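Long-range contacts in De Novo Protein OR329 (Artificial gene, PDB 4HXT), which has no known natural function, being a computationally designed armadillo-like repeat protein that was apparently made in work on self-assembling cyclic homo-oligomers: residues A[5-10]-A[24-29]; A[59-64]-A[100-105]; A[86-91]-A[108-113]. One frame throughout, in Å; residues are numbered along the deposited sequence.

In the fold
From the N terminus, helix 16-30 folds back against helix 3-10, and interaction 1 closes this first short loop of 13 residues. The chain then runs on before interaction 2 opens at 59-64, so these two contacts are in series, yet they touch in space, Arg24 CG lying 3.5 Å from Glu63 OE1. Interaction 2 spans 35 intervening residues and joins helix 58-71 to helix 100-113. Interaction 3 packs helix 87-94 on helix 100-113; it opens at 86-91, before interaction 2 has closed, so the two cross along the chain, their centres about 12 Å apart. Interactions 1 and 3 join antiparallel helices, whereas interaction 2 links near-parallel ones.

Interaction 1: A[5-10]-A[24-29]; sequences EKLVKL and RDLAEI
An apolar helix-to-helix contact centred on Leu7 and Leu26 joins helix 3-10 to helix 16-30 at the N-terminal end of the chain. The two short axes approach to 10.1 Å with 142° between their directions, a splayed antiparallel pairing, and the nearest CA atoms are those of Leu7 and Leu26, 7.1 Å apart. No hydrogen bond passes between the segments, so the 199 Å² they bury rests on side-chain carbon contacts. Leu7 contributes the largest single share. Its CB lies 3.9 Å from Leu26 CD2, and the two leucines slide past each other in opposite directions. Leu26 holds CG anti to its carbonyl carbon (chi1 -78°), and CG itself lies 4.0 Å from Leu7 CB. Both of its methyls reach the other helix: CD2 serves Leu7, while CD1 meets Val8 CG2 at 4.2 Å. Such antiparallel pairs of helices, repeated along the chain, build the armadillo-like solenoid, and the centre of this contact lies about 23 Å from the centre of the chain. Leu7 and Ile29 reach toward each other tip to tip, and CD2 of Leu7 comes within 3.4 Å of Ile29 CD1, tighter than usual for two methyl groups. Leu7 also has CG away from a staggered position (chi1 -101°), which makes the exact placing of its branches doubtful. The same CD2 lies 4.1 Å from CB of Asp25, so the acidic residue enters this contact through its methylene carbon. Helix 34-42 adds to the apolar cluster: Ile40 touches both Leu26 and Ile29, and Ala36 touches Ile29.

Interaction 2: A[59-64]-A[100-105]; sequences EVQKEA and SEVQKE
Glu101, whose side chain packs on Lys62 across the contact, takes the shortest side-chain polar bond here, from Lys104 NZ to its OE1 at 3.1 Å. The ammonium group meets that oxygen on the syn side, 20° out of the carboxylate plane, and forms a salt bridge within the segment 100-105. Across the segments the meeting is one of carbons: Lys62 CD lies 3.6 Å from Glu101 CG, and the two side chains cross obliquely. Beyond CG the chain of Lys62 is extended, which carries CG, CD and CE in turn past Glu101 CG. Its NZ makes a weak salt bridge to Glu59 OE1 at 3.5 Å and stays 5.7 Å from Glu101 OE1, so the opposite charges of Lys62 and Glu101 may attract each other modestly, although their charged atoms do not touch. An alanine at Glu101 would probably leave Lys104 NZ without its carboxylate mate and open a gap beside Lys62 CD, where CG had packed. Deeper in the interface, CG2 of Val102 rests 4.0 Å from Lys62 CB. Glu105 CG lies 3.6 Å from the Lys62 backbone O, while its carboxylate turns to Arg108 in a salt bridge. The backbones are close, with CA of Lys62 and CA of Val102 only 4.5 Å apart. In the armadillo-like array, helices 58-71 and 100-113 thus run side by side, their short axes 8.5 Å apart and inclined by 22°; helix 16-30 touches the former through Val60 and Glu63, and helix 142-155 the latter through Gln103 and Lys104.

Interaction 3: A[86-91]-A[108-113]; sequences GGVEVL and RALANI
Helices 87-94 and 100-113 of the armadillo-like fold meet here in an antiparallel pairing that contributes to its apolar core, Leu91 packing against Leu110. These two leucines mark the closest backbone level, their CA atoms 7.1 Å apart, and the short axes stand 10.4 Å from each other at 142° between their directions. That spacing is filled by interlocking side chains: all five touching residues are buried, 229 Å² is covered between the segments, and no hydrogen bond crosses. Leu91 is the hub. Its first torsion sets CG anti to the carbonyl carbon, beside the backbone N (chi1 -70°). CD1 meets both Ala109 CB at 3.9 Å and Ile113 CD1 at 3.7 Å, and CD2 also lies near Ala109 CB. Nearer the backbone, CB of Leu91 packs 4.0 Å from CG of Leu110. One turn earlier on the same helix, Val88 uses both of its methyls: CG2 touches Ile113 CD1 at 4.1 Å, crossing that side chain at a slant, while CG1 faces Leu110 CD2 at 4.2 Å. Ile113 CD1 is thus shared by Val88 and Leu91. Helix 118-126 continues the core, Ile124 touching Val88, Leu110 and Ile113. Gly86, two residues before Val88 and directly ahead of helix 87-94, ends the preceding helix in a Schellman motif with positive phi (74°) and takes the N-cap position of the new one. The other branch of Leu110, CD1, lies 4.1 Å from the backbone O of Leu91.

Interaction 1: A[5-10]-A[24-29]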
ATOM      1  N   GLU A   5      -9.275   4.955 -32.546  1.00 27.93           N
ATOM      2  CA  GLU A   5     -10.644   5.417 -32.399  1.00 29.12           C
ATOM      3  C   GLU A   5     -11.580   4.660 -33.334  1.00 31.29           C
ATOM      4  O   GLU A   5     -12.745   4.441 -33.006  1.00 31.03           O
ATOM      5  CB  GLU A   5     -10.717   6.924 -32.651  1.00 34.36           C
ATOM      6  CG  GLU A   5      -9.949   7.726 -31.606  1.00 47.41           C
ATOM      7  CD  GLU A   5     -10.018   9.218 -31.832  1.00 51.00           C
ATOM      8  OE1 GLU A   5      -9.519   9.686 -32.877  1.00 50.11           O
ATOM      9  OE2 GLU A   5     -10.573   9.921 -30.961  1.00 51.45           O
ATOM     10  N   LYS A   6     -11.070   4.255 -34.492  1.00 28.71           N
ATOM     11  CA  LYS A   6     -11.871   3.499 -35.446  1.00 38.50           C
ATOM     12  C   LYS A   6     -12.157   2.102 -34.895  1.00 35.67           C
ATOM     13  O   LYS A   6     -13.283   1.612 -34.984  1.00 31.47           O
ATOM     14  CB  LYS A   6     -11.151   3.415 -36.793  1.00 40.42           C
ATOM     15  CG  LYS A   6     -11.145   4.737 -37.550  1.00 46.15           C
ATOM     16  CD  LYS A   6     -10.474   4.605 -38.911  1.00 46.82           C
ATOM     17  CE  LYS A   6     -10.631   5.895 -39.710  1.00 49.29           C
ATOM     18  NZ  LYS A   6      -9.936   5.859 -41.030  1.00 52.19           N
ATOM     19  N   LEU A   7     -11.143   1.468 -34.321  1.00 28.11           N
ATOM     20  CA  LEU A   7     -11.311   0.145 -33.727  1.00 30.22           C
ATOM     21  C   LEU A   7     -12.359   0.193 -32.622  1.00 29.76           C
ATOM     22  O   LEU A   7     -13.233  -0.667 -32.544  1.00 33.53           O
ATOM     23  CB  LEU A   7      -9.984  -0.331 -33.138  1.00 33.49           C
ATOM     24  CG  LEU A   7      -9.134  -1.335 -33.920  1.00 42.61           C
ATOM     25  CD1 LEU A   7      -9.263  -1.101 -35.408  1.00 45.55           C
ATOM     26  CD2 LEU A   7      -7.685  -1.218 -33.473  1.00 36.83           C
ATOM     27  N   VAL A   8     -12.253   1.203 -31.763  1.00 30.03           N
ATOM     28  CA  VAL A   8     -13.177   1.375 -30.650  1.00 33.64           C
ATOM     29  C   VAL A   8     -14.604   1.558 -31.151  1.00 35.23           C
ATOM     30  O   VAL A   8     -15.564   1.198 -30.463  1.00 30.66           O
ATOM     31  CB  VAL A   8     -12.780   2.594 -29.784  1.00 31.10           C
ATOM     32  CG1 VAL A   8     -13.872   2.891 -28.765  1.00 27.19           C
ATOM     33  CG2 VAL A   8     -11.449   2.318 -29.077  1.00 26.42           C
ATOM     34  N   LYS A   9     -14.746   2.118 -32.347  1.00 35.47           N
ATOM     35  CA  LYS A   9     -16.072   2.323 -32.912  1.00 31.94           C
ATOM     36  C   LYS A   9     -16.644   0.982 -33.370  1.00 29.76           C
ATOM     37  O   LYS A   9     -17.837   0.718 -33.220  1.00 25.01           O
ATOM     38  CB  LYS A   9     -16.015   3.292 -34.098  1.00 37.37           C
ATOM     39  CG  LYS A   9     -17.386   3.794 -34.522  1.00 46.49           C
ATOM     40  CD  LYS A   9     -17.329   4.618 -35.796  1.00 61.26           C
ATOM     41  CE  LYS A   9     -18.665   5.297 -36.058  1.00 66.98           C
ATOM     42  NZ  LYS A   9     -19.801   4.338 -35.950  1.00 68.56           N
ATOM     43  N   LEU A  10     -15.778   0.133 -33.918  1.00 24.86           N
ATOM     44  CA  LEU A  10     -16.186  -1.181 -34.404  1.00 21.59           C
ATOM     45  C   LEU A  10     -16.625  -2.106 -33.267  1.00 22.30           C
ATOM     46  O   LEU A  10     -17.306  -3.110 -33.493  1.00 24.37           O
ATOM     47  CB  LEU A  10     -15.031  -1.824 -35.184  1.00 27.82           C
ATOM     48  CG  LEU A  10     -14.629  -1.084 -36.466  1.00 37.19           C
ATOM     49  CD1 LEU A  10     -13.365  -1.694 -37.060  1.00 33.50           C
ATOM     50  CD2 LEU A  10     -15.780  -1.150 -37.461  1.00 40.15           C
ATOM     51  N   ARG A  24     -10.093  -7.981 -30.380  1.00 29.43           N
ATOM     52  CA  ARG A  24      -8.870  -8.758 -30.531  1.00 35.67           C
ATOM     53  C   ARG A  24      -7.737  -7.850 -31.001  1.00 32.60           C
ATOM     54  O   ARG A  24      -6.622  -7.919 -30.482  1.00 37.20           O
ATOM     55  CB  ARG A  24      -9.104  -9.907 -31.516  1.00 45.73           C
ATOM     56  CG  ARG A  24      -8.093 -11.030 -31.412  1.00 57.39           C
ATOM     57  CD  ARG A  24      -8.705 -12.376 -31.782  1.00 72.68           C
ATOM     58  NE  ARG A  24      -9.271 -12.410 -33.130  1.00 85.79           N
ATOM     59  CZ  ARG A  24     -10.574 -12.410 -33.399  1.00 90.97           C
ATOM     60  NH1 ARG A  24     -11.460 -12.373 -32.413  1.00 93.26           N
ATOM     61  NH2 ARG A  24     -10.994 -12.471 -34.656  1.00 89.67           N
ATOM     62  N   ASP A  25      -8.022  -6.981 -31.968  1.00 29.19           N
ATOM     63  CA  ASP A  25      -6.998  -6.067 -32.460  1.00 28.85           C
ATOM     64  C   ASP A  25      -6.591  -5.092 -31.359  1.00 28.87           C
ATOM     65  O   ASP A  25      -5.424  -4.727 -31.248  1.00 31.20           O
ATOM     66  CB  ASP A  25      -7.489  -5.294 -33.690  1.00 34.53           C
ATOM     67  CG  ASP A  25      -7.689  -6.188 -34.898  1.00 44.02           C
ATOM     68  OD1 ASP A  25      -6.879  -7.114 -35.092  1.00 44.39           O
ATOM     69  OD2 ASP A  25      -8.649  -5.957 -35.661  1.00 45.47           O
ATOM     70  N   LEU A  26      -7.551  -4.673 -30.541  1.00 30.33           N
ATOM     71  CA  LEU A  26      -7.244  -3.756 -29.450  1.00 26.65           C
ATOM     72  C   LEU A  26      -6.395  -4.475 -28.402  1.00 25.83           C
ATOM     73  O   LEU A  26      -5.497  -3.882 -27.805  1.00 24.79           O
ATOM     74  CB  LEU A  26      -8.534  -3.217 -28.824  1.00 22.12           C
ATOM     75  CG  LEU A  26      -9.221  -2.107 -29.631  1.00 26.49           C
ATOM     76  CD1 LEU A  26     -10.612  -1.835 -29.085  1.00 26.46           C
ATOM     77  CD2 LEU A  26      -8.369  -0.846 -29.572  1.00 23.26           C
ATOM     78  N   ALA A  27      -6.676  -5.756 -28.186  1.00 31.23           N
ATOM     79  CA  ALA A  27      -5.916  -6.544 -27.220  1.00 29.80           C
ATOM     80  C   ALA A  27      -4.456  -6.614 -27.681  1.00 31.74           C
ATOM     81  O   ALA A  27      -3.531  -6.439 -26.882  1.00 33.09           O
ATOM     82  CB  ALA A  27      -6.507  -7.946 -27.105  1.00 30.52           C
ATOM     83  N   GLU A  28      -4.260  -6.864 -28.973  1.00 31.88           N
ATOM     84  CA  GLU A  28      -2.916  -6.935 -29.543  1.00 40.23           C
ATOM     85  C   GLU A  28      -2.211  -5.594 -29.393  1.00 37.83           C
ATOM     86  O   GLU A  28      -1.047  -5.538 -29.006  1.00 36.77           O
ATOM     87  CB  GLU A  28      -2.984  -7.337 -31.019  1.00 55.06           C
ATOM     88  CG  GLU A  28      -2.891  -8.839 -31.246  1.00 69.69           C
ATOM     89  CD  GLU A  28      -3.672  -9.310 -32.462  1.00 79.46           C
ATOM     90  OE1 GLU A  28      -3.498  -8.729 -33.554  1.00 82.38           O
ATOM     91  OE2 GLU A  28      -4.459 -10.271 -32.321  1.00 81.03           O
ATOM     92  N   ILE A  29      -2.923  -4.512 -29.694  1.00 35.22           N
ATOM     93  CA  ILE A  29      -2.354  -3.178 -29.571  1.00 29.12           C
ATOM     94  C   ILE A  29      -1.981  -2.898 -28.117  1.00 37.55           C
ATOM     95  O   ILE A  29      -0.964  -2.258 -27.836  1.00 40.72           O
ATOM     96  CB  ILE A  29      -3.348  -2.093 -30.047  1.00 35.96           C
ATOM     97  CG1 ILE A  29      -3.582  -2.227 -31.556  1.00 37.09           C
ATOM     98  CG2 ILE A  29      -2.807  -0.709 -29.711  1.00 36.67           C
ATOM     99  CD1 ILE A  29      -4.517  -1.180 -32.135  1.00 37.22           C
TER

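Interaction 2: A[59-64]-A[100-105]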
ATOM      1  N   GLU A  59     -17.931 -15.306 -26.757  1.00 26.21           N
ATOM      2  CA  GLU A  59     -16.774 -15.016 -27.593  1.00 29.21           C
ATOM      3  C   GLU A  59     -16.407 -13.539 -27.487  1.00 29.07           C
ATOM      4  O   GLU A  59     -15.226 -13.185 -27.457  1.00 27.00           O
ATOM      5  CB  GLU A  59     -17.059 -15.381 -29.049  1.00 29.42           C
ATOM      6  CG  GLU A  59     -17.255 -16.861 -29.272  1.00 37.36           C
ATOM      7  CD  GLU A  59     -16.103 -17.685 -28.730  1.00 41.36           C
ATOM      8  OE1 GLU A  59     -14.955 -17.463 -29.174  1.00 36.75           O
ATOM      9  OE2 GLU A  59     -16.348 -18.554 -27.859  1.00 35.91           O
ATOM     10  N   VAL A  60     -17.423 -12.684 -27.437  1.00 21.50           N
ATOM     11  CA  VAL A  60     -17.200 -11.249 -27.324  1.00 25.78           C
ATOM     12  C   VAL A  60     -16.682 -10.927 -25.924  1.00 23.26           C
ATOM     13  O   VAL A  60     -15.758 -10.137 -25.764  1.00 27.51           O
ATOM     14  CB  VAL A  60     -18.497 -10.460 -27.579  1.00 22.47           C
ATOM     15  CG1 VAL A  60     -18.263  -8.974 -27.314  1.00 24.36           C
ATOM     16  CG2 VAL A  60     -18.956 -10.674 -29.018  1.00 28.08           C
ATOM     17  N   GLN A  61     -17.285 -11.546 -24.913  1.00 24.73           N
ATOM     18  CA  GLN A  61     -16.866 -11.336 -23.533  1.00 26.51           C
ATOM     19  C   GLN A  61     -15.397 -11.685 -23.355  1.00 24.71           C
ATOM     20  O   GLN A  61     -14.630 -10.915 -22.784  1.00 25.79           O
ATOM     21  CB  GLN A  61     -17.674 -12.215 -22.586  1.00 24.48           C
ATOM     22  CG  GLN A  61     -19.141 -11.875 -22.476  1.00 27.53           C
ATOM     23  CD  GLN A  61     -19.829 -12.755 -21.458  1.00 38.95           C
ATOM     24  OE1 GLN A  61     -19.804 -13.979 -21.569  1.00 41.68           O
ATOM     25  NE2 GLN A  61     -20.438 -12.139 -20.452  1.00 33.35           N
ATOM     26  N   LYS A  62     -15.020 -12.865 -23.837  1.00 22.35           N
ATOM     27  CA  LYS A  62     -13.647 -13.334 -23.720  1.00 28.79           C
ATOM     28  C   LYS A  62     -12.642 -12.380 -24.362  1.00 27.33           C
ATOM     29  O   LYS A  62     -11.603 -12.086 -23.769  1.00 26.21           O
ATOM     30  CB  LYS A  62     -13.530 -14.745 -24.322  1.00 29.13           C
ATOM     31  CG  LYS A  62     -12.527 -14.896 -25.447  1.00 40.25           C
ATOM     32  CD  LYS A  62     -12.603 -16.293 -26.052  1.00 53.72           C
ATOM     33  CE  LYS A  62     -11.699 -16.424 -27.265  1.00 62.34           C
ATOM     34  NZ  LYS A  62     -11.760 -17.786 -27.865  1.00 68.89           N
ATOM     35  N   GLU A  63     -12.951 -11.889 -25.561  1.00 24.68           N
ATOM     36  CA  GLU A  63     -12.046 -10.978 -26.262  1.00 24.97           C
ATOM     37  C   GLU A  63     -11.995  -9.608 -25.607  1.00 24.64           C
ATOM     38  O   GLU A  63     -10.946  -8.970 -25.584  1.00 23.92           O
ATOM     39  CB  GLU A  63     -12.450 -10.827 -27.734  1.00 27.98           C
ATOM     40  CG  GLU A  63     -12.210 -12.065 -28.584  1.00 40.55           C
ATOM     41  CD  GLU A  63     -10.792 -12.597 -28.450  1.00 51.01           C
ATOM     42  OE1 GLU A  63      -9.843 -11.787 -28.480  1.00 48.71           O
ATOM     43  OE2 GLU A  63     -10.626 -13.828 -28.321  1.00 60.66           O
ATOM     44  N   ALA A  64     -13.126  -9.146 -25.082  1.00 23.79           N
ATOM     45  CA  ALA A  64     -13.152  -7.852 -24.415  1.00 21.86           C
ATOM     46  C   ALA A  64     -12.355  -7.961 -23.111  1.00 21.13           C
ATOM     47  O   ALA A  64     -11.578  -7.068 -22.778  1.00 21.53           O
ATOM     48  CB  ALA A  64     -14.591  -7.427 -24.127  1.00 21.28           C
ATOM     49  N   SER A 100     -14.770 -21.309 -19.680  1.00 24.93           N
ATOM     50  CA  SER A 100     -13.435 -21.273 -19.092  1.00 27.02           C
ATOM     51  C   SER A 100     -12.509 -20.171 -19.583  1.00 26.40           C
ATOM     52  O   SER A 100     -11.699 -19.655 -18.813  1.00 26.43           O
ATOM     53  CB  SER A 100     -12.745 -22.637 -19.265  1.00 30.05           C
ATOM     54  OG  SER A 100     -12.532 -22.958 -20.632  1.00 28.92           O
ATOM     55  N   GLU A 101     -12.616 -19.813 -20.856  1.00 23.74           N
ATOM     56  CA  GLU A 101     -11.770 -18.765 -21.413  1.00 29.10           C
ATOM     57  C   GLU A 101     -12.179 -17.410 -20.829  1.00 27.74           C
ATOM     58  O   GLU A 101     -11.338 -16.554 -20.573  1.00 22.12           O
ATOM     59  CB  GLU A 101     -11.894 -18.750 -22.939  1.00 32.00           C
ATOM     60  CG  GLU A 101     -10.694 -18.159 -23.657  1.00 44.45           C
ATOM     61  CD  GLU A 101      -9.389 -18.839 -23.272  1.00 51.17           C
ATOM     62  OE1 GLU A 101      -9.354 -20.086 -23.219  1.00 55.21           O
ATOM     63  OE2 GLU A 101      -8.395 -18.123 -23.031  1.00 57.93           O
ATOM     64  N   VAL A 102     -13.478 -17.222 -20.618  1.00 23.74           N
ATOM     65  CA  VAL A 102     -13.978 -15.980 -20.041  1.00 18.15           C
ATOM     66  C   VAL A 102     -13.462 -15.901 -18.606  1.00 21.85           C
ATOM     67  O   VAL A 102     -13.011 -14.853 -18.156  1.00 26.92           O
ATOM     68  CB  VAL A 102     -15.530 -15.949 -20.025  1.00 19.43           C
ATOM     69  CG1 VAL A 102     -16.029 -14.752 -19.228  1.00 15.26           C
ATOM     70  CG2 VAL A 102     -16.061 -15.884 -21.451  1.00 28.12           C
ATOM     71  N   GLN A 103     -13.528 -17.025 -17.897  1.00 23.82           N
ATOM     72  CA  GLN A 103     -13.063 -17.089 -16.520  1.00 27.16           C
ATOM     73  C   GLN A 103     -11.593 -16.734 -16.436  1.00 25.47           C
ATOM     74  O   GLN A 103     -11.178 -15.950 -15.586  1.00 24.52           O
ATOM     75  CB  GLN A 103     -13.234 -18.496 -15.958  1.00 27.10           C
ATOM     76  CG  GLN A 103     -14.640 -18.877 -15.612  1.00 22.27           C
ATOM     77  CD  GLN A 103     -14.675 -20.187 -14.867  1.00 28.90           C
ATOM     78  OE1 GLN A 103     -14.394 -21.239 -15.433  1.00 26.20           O
ATOM     79  NE2 GLN A 103     -15.003 -20.129 -13.582  1.00 29.02           N
ATOM     80  N   LYS A 104     -10.814 -17.346 -17.319  1.00 23.44           N
ATOM     81  CA  LYS A 104      -9.376 -17.142 -17.367  1.00 26.25           C
ATOM     82  C   LYS A 104      -9.007 -15.692 -17.664  1.00 27.71           C
ATOM     83  O   LYS A 104      -8.164 -15.112 -16.986  1.00 24.49           O
ATOM     84  CB  LYS A 104      -8.765 -18.058 -18.427  1.00 22.66           C
ATOM     85  CG  LYS A 104      -7.271 -17.903 -18.607  1.00 32.61           C
ATOM     86  CD  LYS A 104      -6.811 -18.495 -19.937  1.00 41.95           C
ATOM     87  CE  LYS A 104      -7.254 -19.946 -20.102  1.00 39.60           C
ATOM     88  NZ  LYS A 104      -6.861 -20.503 -21.428  1.00 41.54           N
ATOM     89  N   GLU A 105      -9.631 -15.113 -18.684  1.00 21.89           N
ATOM     90  CA  GLU A 105      -9.346 -13.726 -19.041  1.00 22.09           C
ATOM     91  C   GLU A 105      -9.793 -12.779 -17.930  1.00 19.71           C
ATOM     92  O   GLU A 105      -9.101 -11.812 -17.614  1.00 25.71           O
ATOM     93  CB  GLU A 105     -10.049 -13.345 -20.344  1.00 26.70           C
ATOM     94  CG  GLU A 105      -9.499 -14.036 -21.586  1.00 35.81           C
ATOM     95  CD  GLU A 105      -7.987 -13.920 -21.717  1.00 41.56           C
ATOM     96  OE1 GLU A 105      -7.419 -12.895 -21.285  1.00 35.38           O
ATOM     97  OE2 GLU A 105      -7.367 -14.852 -22.269  1.00 52.07           O
TER

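Interaction 3: A[86-91]-A[108-113]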
ATOM      1  N   GLY A  86     -16.123   1.097 -13.766  1.00 18.70           N
ATOM      2  CA  GLY A  86     -16.869   0.016 -13.143  1.00 25.74           C
ATOM      3  C   GLY A  86     -16.507  -1.366 -13.658  1.00 28.46           C
ATOM      4  O   GLY A  86     -17.261  -2.323 -13.479  1.00 24.85           O
ATOM      5  N   GLY A  87     -15.343  -1.475 -14.290  1.00 24.67           N
ATOM      6  CA  GLY A  87     -14.904  -2.745 -14.836  1.00 21.67           C
ATOM      7  C   GLY A  87     -14.644  -3.874 -13.855  1.00 21.33           C
ATOM      8  O   GLY A  87     -14.800  -5.044 -14.208  1.00 18.03           O
ATOM      9  N   VAL A  88     -14.247  -3.544 -12.631  1.00 20.84           N
ATOM     10  CA  VAL A  88     -13.951  -4.568 -11.630  1.00 22.41           C
ATOM     11  C   VAL A  88     -15.170  -5.398 -11.221  1.00 19.87           C
ATOM     12  O   VAL A  88     -15.113  -6.627 -11.186  1.00 20.04           O
ATOM     13  CB  VAL A  88     -13.319  -3.932 -10.367  1.00 24.17           C
ATOM     14  CG1 VAL A  88     -13.233  -4.959  -9.247  1.00 19.90           C
ATOM     15  CG2 VAL A  88     -11.925  -3.402 -10.698  1.00 24.30           C
ATOM     16  N   GLU A  89     -16.274  -4.724 -10.918  1.00 20.62           N
ATOM     17  CA  GLU A  89     -17.500  -5.410 -10.512  1.00 24.95           C
ATOM     18  C   GLU A  89     -17.944  -6.379 -11.614  1.00 22.56           C
ATOM     19  O   GLU A  89     -18.380  -7.496 -11.336  1.00 23.41           O
ATOM     20  CB  GLU A  89     -18.589  -4.368 -10.228  1.00 29.67           C
ATOM     21  CG  GLU A  89     -19.862  -4.889  -9.575  1.00 48.11           C
ATOM     22  CD  GLU A  89     -20.800  -5.574 -10.553  1.00 57.52           C
ATOM     23  OE1 GLU A  89     -20.887  -5.122 -11.714  1.00 60.91           O
ATOM     24  OE2 GLU A  89     -21.466  -6.555 -10.155  1.00 60.11           O
ATOM     25  N   VAL A  90     -17.815  -5.951 -12.866  1.00 18.42           N
ATOM     26  CA  VAL A  90     -18.210  -6.788 -13.995  1.00 16.73           C
ATOM     27  C   VAL A  90     -17.252  -7.967 -14.182  1.00 19.10           C
ATOM     28  O   VAL A  90     -17.680  -9.091 -14.430  1.00 21.69           O
ATOM     29  CB  VAL A  90     -18.267  -5.967 -15.297  1.00 22.53           C
ATOM     30  CG1 VAL A  90     -18.911  -6.793 -16.405  1.00 25.08           C
ATOM     31  CG2 VAL A  90     -19.048  -4.677 -15.060  1.00 26.39           C
ATOM     32  N   LEU A  91     -15.954  -7.714 -14.054  1.00 22.78           N
ATOM     33  CA  LEU A  91     -14.976  -8.784 -14.209  1.00 15.01           C
ATOM     34  C   LEU A  91     -15.179  -9.825 -13.124  1.00 21.85           C
ATOM     35  O   LEU A  91     -15.003 -11.021 -13.357  1.00 23.24           O
ATOM     36  CB  LEU A  91     -13.553  -8.225 -14.137  1.00 19.12           C
ATOM     37  CG  LEU A  91     -13.111  -7.366 -15.321  1.00 23.09           C
ATOM     38  CD1 LEU A  91     -11.821  -6.646 -14.963  1.00 24.28           C
ATOM     39  CD2 LEU A  91     -12.927  -8.239 -16.566  1.00 20.94           C
ATOM     40  N   ARG A 108      -7.293 -13.094 -15.175  1.00 19.76           N
ATOM     41  CA  ARG A 108      -6.029 -12.488 -15.566  1.00 22.20           C
ATOM     42  C   ARG A 108      -6.135 -10.964 -15.488  1.00 26.37           C
ATOM     43  O   ARG A 108      -5.192 -10.292 -15.071  1.00 18.18           O
ATOM     44  CB  ARG A 108      -5.642 -12.910 -16.986  1.00 27.83           C
ATOM     45  CG  ARG A 108      -4.292 -12.360 -17.434  1.00 28.44           C
ATOM     46  CD  ARG A 108      -3.804 -13.022 -18.713  1.00 28.61           C
ATOM     47  NE  ARG A 108      -4.536 -12.594 -19.901  1.00 28.23           N
ATOM     48  CZ  ARG A 108      -4.274 -11.486 -20.590  1.00 31.30           C
ATOM     49  NH1 ARG A 108      -3.290 -10.677 -20.217  1.00 38.16           N
ATOM     50  NH2 ARG A 108      -4.997 -11.190 -21.662  1.00 31.78           N
ATOM     51  N   ALA A 109      -7.283 -10.418 -15.882  1.00 22.86           N
ATOM     52  CA  ALA A 109      -7.472  -8.969 -15.829  1.00 25.74           C
ATOM     53  C   ALA A 109      -7.451  -8.494 -14.378  1.00 18.87           C
ATOM     54  O   ALA A 109      -6.827  -7.485 -14.051  1.00 19.27           O
ATOM     55  CB  ALA A 109      -8.793  -8.581 -16.483  1.00 23.70           C
ATOM     56  N   LEU A 110      -8.143  -9.228 -13.510  1.00 19.83           N
ATOM     57  CA  LEU A 110      -8.195  -8.872 -12.102  1.00 14.56           C
ATOM     58  C   LEU A 110      -6.807  -9.000 -11.480  1.00 18.02           C
ATOM     59  O   LEU A 110      -6.411  -8.178 -10.652  1.00 18.73           O
ATOM     60  CB  LEU A 110      -9.213  -9.757 -11.378  1.00 20.95           C
ATOM     61  CG  LEU A 110     -10.664  -9.373 -11.681  1.00 20.56           C
ATOM     62  CD1 LEU A 110     -11.622 -10.376 -11.058  1.00 22.75           C
ATOM     63  CD2 LEU A 110     -10.933  -7.978 -11.138  1.00 18.49           C
ATOM     64  N   ALA A 111      -6.061 -10.021 -11.895  1.00 21.83           N
ATOM     65  CA  ALA A 111      -4.709 -10.214 -11.382  1.00 19.63           C
ATOM     66  C   ALA A 111      -3.846  -9.003 -11.757  1.00 20.50           C
ATOM     67  O   ALA A 111      -3.090  -8.494 -10.929  1.00 21.62           O
ATOM     68  CB  ALA A 111      -4.097 -11.498 -11.954  1.00 16.82           C
ATOM     69  N   ASN A 112      -3.964  -8.541 -12.999  1.00 20.76           N
ATOM     70  CA  ASN A 112      -3.186  -7.389 -13.449  1.00 26.17           C
ATOM     71  C   ASN A 112      -3.635  -6.117 -12.752  1.00 21.91           C
ATOM     72  O   ASN A 112      -2.814  -5.277 -12.385  1.00 21.06           O
ATOM     73  CB  ASN A 112      -3.284  -7.225 -14.971  1.00 18.66           C
ATOM     74  CG  ASN A 112      -2.598  -8.350 -15.714  1.00 25.42           C
ATOM     75  OD1 ASN A 112      -1.913  -9.175 -15.106  1.00 22.43           O
ATOM     76  ND2 ASN A 112      -2.774  -8.393 -17.027  1.00 22.38           N
ATOM     77  N   ILE A 113      -4.941  -5.972 -12.567  1.00 23.94           N
ATOM     78  CA  ILE A 113      -5.465  -4.806 -11.875  1.00 20.96           C
ATOM     79  C   ILE A 113      -4.881  -4.808 -10.460  1.00 23.67           C
ATOM     80  O   ILE A 113      -4.453  -3.773  -9.952  1.00 18.68           O
ATOM     81  CB  ILE A 113      -7.016  -4.852 -11.801  1.00 20.74           C
ATOM     82  CG1 ILE A 113      -7.612  -4.583 -13.187  1.00 17.29           C
ATOM     83  CG2 ILE A 113      -7.529  -3.839 -10.789  1.00 18.39           C
ATOM     84  CD1 ILE A 113      -9.114  -4.841 -13.292  1.00 16.97           C
TER